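Local coordinates for protein putative alkaline phosphatase (Pseudomonas fluorescens, PDB 4F1V) that binds phosphate with high affinity in the periplasm and probably delivers it to the PstSACB ABC transporter for import, at residues 209-220 against 328-336. Residues are numbered along the deposited sequence; the frame is centred on the assembly and turned at random. Where two conformers were deposited one is given.
Sequences SPDFAAPTLAGL and AITANAFVP
The Ala333 methyl packs against the 209-220 loop: its CB lies 3.5 Å from Leu217 CD2 and 3.9 Å from Pro210 CB, with Leu220 CD1 touching more loosely. The methyl is presented there by a Schellman motif that ends helix 326-331, in which Ala333 takes the positive-phi position and Phe334 N returns to Ile329 O over 3.1 Å. The other branch of Leu217, CD1, rests against the carbonyl oxygens of Thr330 and Ala331. Next along, Phe334 crosses Pro210 at about a right angle, Phe334 CE1 lying 3.8 Å from Pro210 CG. With CG anti to its carbonyl carbon (chi1 -56°), the Phe334 ring extends so that its edge, at CZ, meets Ser209 OG 4.1 Å away; that hydroxyl is hydrogen-bonded to Leu10 O, in the phosphate pocket. A leucine in place of Phe334 would probably leave Pro210 with poorer cover and open a gap beside Ser209.

The polar link is indirect: in the conformers modelled, a water donates to Asp211 OD2 and Asn332 OD1, while Asn332 ND2 donates a hydrogen bond to Ala328 O in its own helix.

In this venus-flytrap protein, apolar packing and water, not direct hydrogen bonds, thus join two segments near the bound hydrogenphosphate.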
loop_
_atom_site.group_PDB
_atom_site.type_symbol
_atom_site.label_atom_id
_atom_site.label_comp_id
_atom_site.label_asym_id
_atom_site.label_seq_id
_atom_site.Cartn_x
_atom_site.Cartn_y
_atom_site.Cartn_z
ATOM N N SER A 209 -1.650 7.937 -1.661
ATOM C CA SER A 209 -2.360 7.057 -2.578
ATOM C C SER A 209 -2.678 7.765 -3.905
ATOM O O SER A 209 -3.204 8.892 -3.862
ATOM C CB SER A 209 -3.713 6.644 -1.946
ATOM O OG SER A 209 -4.512 5.997 -2.857
ATOM N N PRO A 210 -2.470 7.126 -5.053
ATOM C CA PRO A 210 -2.798 7.804 -6.307
ATOM C C PRO A 210 -4.283 7.980 -6.492
ATOM O O PRO A 210 -4.705 8.845 -7.277
ATOM C CB PRO A 210 -2.149 6.904 -7.361
ATOM C CG PRO A 210 -2.177 5.531 -6.706
ATOM C CD PRO A 210 -1.875 5.796 -5.258
ATOM N N ASP A 211 -5.093 7.210 -5.783
ATOM C CA ASP A 211 -6.548 7.493 -5.808
ATOM C C ASP A 211 -6.844 8.829 -5.148
ATOM O O ASP A 211 -7.319 9.788 -5.735
ATOM C CB ASP A 211 -7.310 6.361 -5.114
ATOM C CG ASP A 211 -8.785 6.732 -4.951
ATOM O OD1 ASP A 211 -9.353 6.471 -3.888
ATOM O OD2 ASP A 211 -9.337 7.343 -5.935
ATOM N N PHE A 212 -6.494 8.990 -3.874
ATOM C CA PHE A 212 -6.811 10.173 -3.140
ATOM C C PHE A 212 -5.995 11.439 -3.559
ATOM O O PHE A 212 -6.375 12.570 -3.211
ATOM C CB PHE A 212 -6.679 9.937 -1.637
ATOM C CG PHE A 212 -7.748 8.959 -1.115
ATOM C CD1 PHE A 212 -9.107 9.314 -1.096
ATOM C CD2 PHE A 212 -7.407 7.666 -0.771
ATOM C CE1 PHE A 212 -10.072 8.416 -0.667
ATOM C CE2 PHE A 212 -8.388 6.798 -0.286
ATOM C CZ PHE A 212 -9.734 7.160 -0.277
ATOM N N ALA A 213 -4.895 11.261 -4.293
ATOM C CA ALA A 213 -4.068 12.407 -4.666
ATOM C C ALA A 213 -4.722 13.358 -5.647
ATOM O O ALA A 213 -4.281 14.503 -5.733
ATOM C CB ALA A 213 -2.723 11.948 -5.196
ATOM N N ALA A 214 -5.725 12.876 -6.390
ATOM C CA ALA A 214 -6.446 13.739 -7.311
ATOM C C ALA A 214 -7.885 13.294 -7.342
ATOM O O ALA A 214 -8.168 12.091 -7.333
ATOM C CB ALA A 214 -5.875 13.694 -8.748
ATOM N N PRO A 215 -8.832 14.231 -7.493
ATOM C CA PRO A 215 -10.242 13.834 -7.561
ATOM C C PRO A 215 -10.634 13.016 -8.796
ATOM O O PRO A 215 -11.669 12.333 -8.795
ATOM C CB PRO A 215 -10.996 15.173 -7.547
ATOM C CG PRO A 215 -10.100 16.129 -6.997
ATOM C CD PRO A 215 -8.696 15.709 -7.345
ATOM N N THR A 216 -9.874 13.131 -9.889
ATOM C CA THR A 216 -10.058 12.399 -11.130
ATOM C C THR A 216 -8.726 11.811 -11.537
ATOM O O THR A 216 -7.683 12.388 -11.225
ATOM C CB THR A 216 -10.576 13.350 -12.294
ATOM O OG1 THR A 216 -9.511 14.233 -12.656
ATOM C CG2 THR A 216 -11.851 14.054 -11.906
ATOM N N LEU A 217 -8.758 10.730 -12.306
ATOM C CA LEU A 217 -7.496 10.114 -12.808
ATOM C C LEU A 217 -6.645 11.121 -13.574
ATOM O O LEU A 217 -5.417 11.190 -13.397
ATOM C CB LEU A 217 -7.795 8.884 -13.653
ATOM C CG LEU A 217 -8.326 7.705 -12.877
ATOM C CD1 LEU A 217 -8.659 6.594 -13.876
ATOM C CD2 LEU A 217 -7.372 7.176 -11.855
ATOM N N ALA A 218 -7.269 11.940 -14.468
ATOM C CA ALA A 218 -6.462 12.888 -15.273
ATOM C C ALA A 218 -5.761 13.873 -14.398
ATOM O O ALA A 218 -4.738 14.484 -14.777
ATOM C CB ALA A 218 -7.326 13.588 -16.297
ATOM N N GLY A 219 -6.314 14.168 -13.187
ATOM C CA GLY A 219 -5.661 15.043 -12.308
ATOM C C GLY A 219 -4.271 14.652 -11.836
ATOM O O GLY A 219 -3.462 15.488 -11.426
ATOM N N LEU A 220 -3.963 13.375 -11.909
ATOM C CA LEU A 220 -2.592 12.932 -11.623
ATOM C C LEU A 220 -1.580 13.512 -12.598
ATOM O O LEU A 220 -0.383 13.583 -12.274
ATOM C CB LEU A 220 -2.493 11.386 -11.601
ATOM C CG LEU A 220 -3.308 10.702 -10.466
ATOM C CD1 LEU A 220 -3.216 9.195 -10.585
ATOM C CD2 LEU A 220 -2.864 11.141 -9.104
ATOM N N ALA A 328 -12.121 -2.320 -12.232
ATOM C CA ALA A 328 -12.241 -1.499 -11.020
ATOM C C ALA A 328 -10.873 -1.112 -10.469
ATOM O O ALA A 328 -10.697 -0.000 -9.962
ATOM C CB ALA A 328 -13.037 -2.245 -9.958
ATOM N N ILE A 329 -9.908 -2.026 -10.539
ATOM C CA ILE A 329 -8.534 -1.729 -10.133
ATOM C C ILE A 329 -8.029 -0.504 -10.888
ATOM O O ILE A 329 -7.511 0.458 -10.288
ATOM C CB ILE A 329 -7.679 -2.983 -10.283
ATOM C CG1 ILE A 329 -8.067 -4.045 -9.244
ATOM C CG2 ILE A 329 -6.198 -2.633 -10.194
ATOM C CD1 ILE A 329 -7.526 -5.431 -9.488
ATOM N N THR A 330 -8.142 -0.514 -12.227
ATOM C CA THR A 330 -7.664 0.616 -13.010
ATOM C C THR A 330 -8.433 1.916 -12.688
ATOM O O THR A 330 -7.835 3.001 -12.687
ATOM C CB THR A 330 -7.714 0.368 -14.526
ATOM O OG1 THR A 330 -9.126 0.345 -15.003
ATOM C CG2 THR A 330 -7.022 -0.915 -14.981
ATOM N N ALA A 331 -9.722 1.783 -12.414
ATOM C CA ALA A 331 -10.534 2.954 -12.191
ATOM C C ALA A 331 -10.169 3.693 -10.904
ATOM O O ALA A 331 -10.583 4.844 -10.755
ATOM C CB ALA A 331 -11.999 2.548 -12.087
ATOM N N ASN A 332 -9.488 2.999 -9.977
ATOM C CA ASN A 332 -9.059 3.602 -8.747
ATOM C C ASN A 332 -7.524 3.868 -8.704
ATOM O O ASN A 332 -6.930 4.046 -7.641
ATOM C CB ASN A 332 -9.500 2.763 -7.514
ATOM C CG ASN A 332 -11.015 2.790 -7.391
ATOM O OD1 ASN A 332 -11.558 3.713 -6.846
ATOM N ND2 ASN A 332 -11.701 1.763 -7.952
ATOM N N ALA A 333 -6.925 3.994 -9.915
ATOM C CA ALA A 333 -5.570 4.441 -10.128
ATOM C C ALA A 333 -4.489 3.414 -9.766
ATOM O O ALA A 333 -3.358 3.746 -9.550
ATOM C CB ALA A 333 -5.257 5.779 -9.420
ATOM N N PHE A 334 -4.890 2.116 -9.834
ATOM C CA PHE A 334 -3.985 1.019 -9.498
ATOM C C PHE A 334 -3.681 0.151 -10.730
ATOM O O PHE A 334 -4.309 0.250 -11.784
ATOM C CB PHE A 334 -4.574 0.185 -8.323
ATOM C CG PHE A 334 -4.877 1.013 -7.100
ATOM C CD1 PHE A 334 -3.886 1.776 -6.493
ATOM C CD2 PHE A 334 -6.142 0.988 -6.541
ATOM C CE1 PHE A 334 -4.172 2.551 -5.360
ATOM C CE2 PHE A 334 -6.426 1.741 -5.430
ATOM C CZ PHE A 334 -5.439 2.513 -4.854
ATOM N N VAL A 335 -2.697 -0.744 -10.495
ATOM C CA VAL A 335 -2.206 -1.628 -11.560
ATOM C C VAL A 335 -2.638 -3.069 -11.288
ATOM O O VAL A 335 -2.257 -3.652 -10.253
ATOM C CB VAL A 335 -0.659 -1.554 -11.657
ATOM C CG1 VAL A 335 -0.153 -2.460 -12.756
ATOM C CG2 VAL A 335 -0.172 -0.136 -11.906
ATOM N N PRO A 336 -3.384 -3.679 -12.198
ATOM C CA PRO A 336 -3.719 -5.116 -12.073
ATOM C C PRO A 336 -2.470 -5.985 -12.061
ATOM O O PRO A 336 -1.396 -5.637 -12.601
ATOM C CB PRO A 336 -4.544 -5.389 -13.330
ATOM C CG PRO A 336 -5.137 -4.047 -13.662
ATOM C CD PRO A 336 -4.071 -3.042 -13.377
HETATM O O HOH W 1 -11.766 6.475 -6.792
#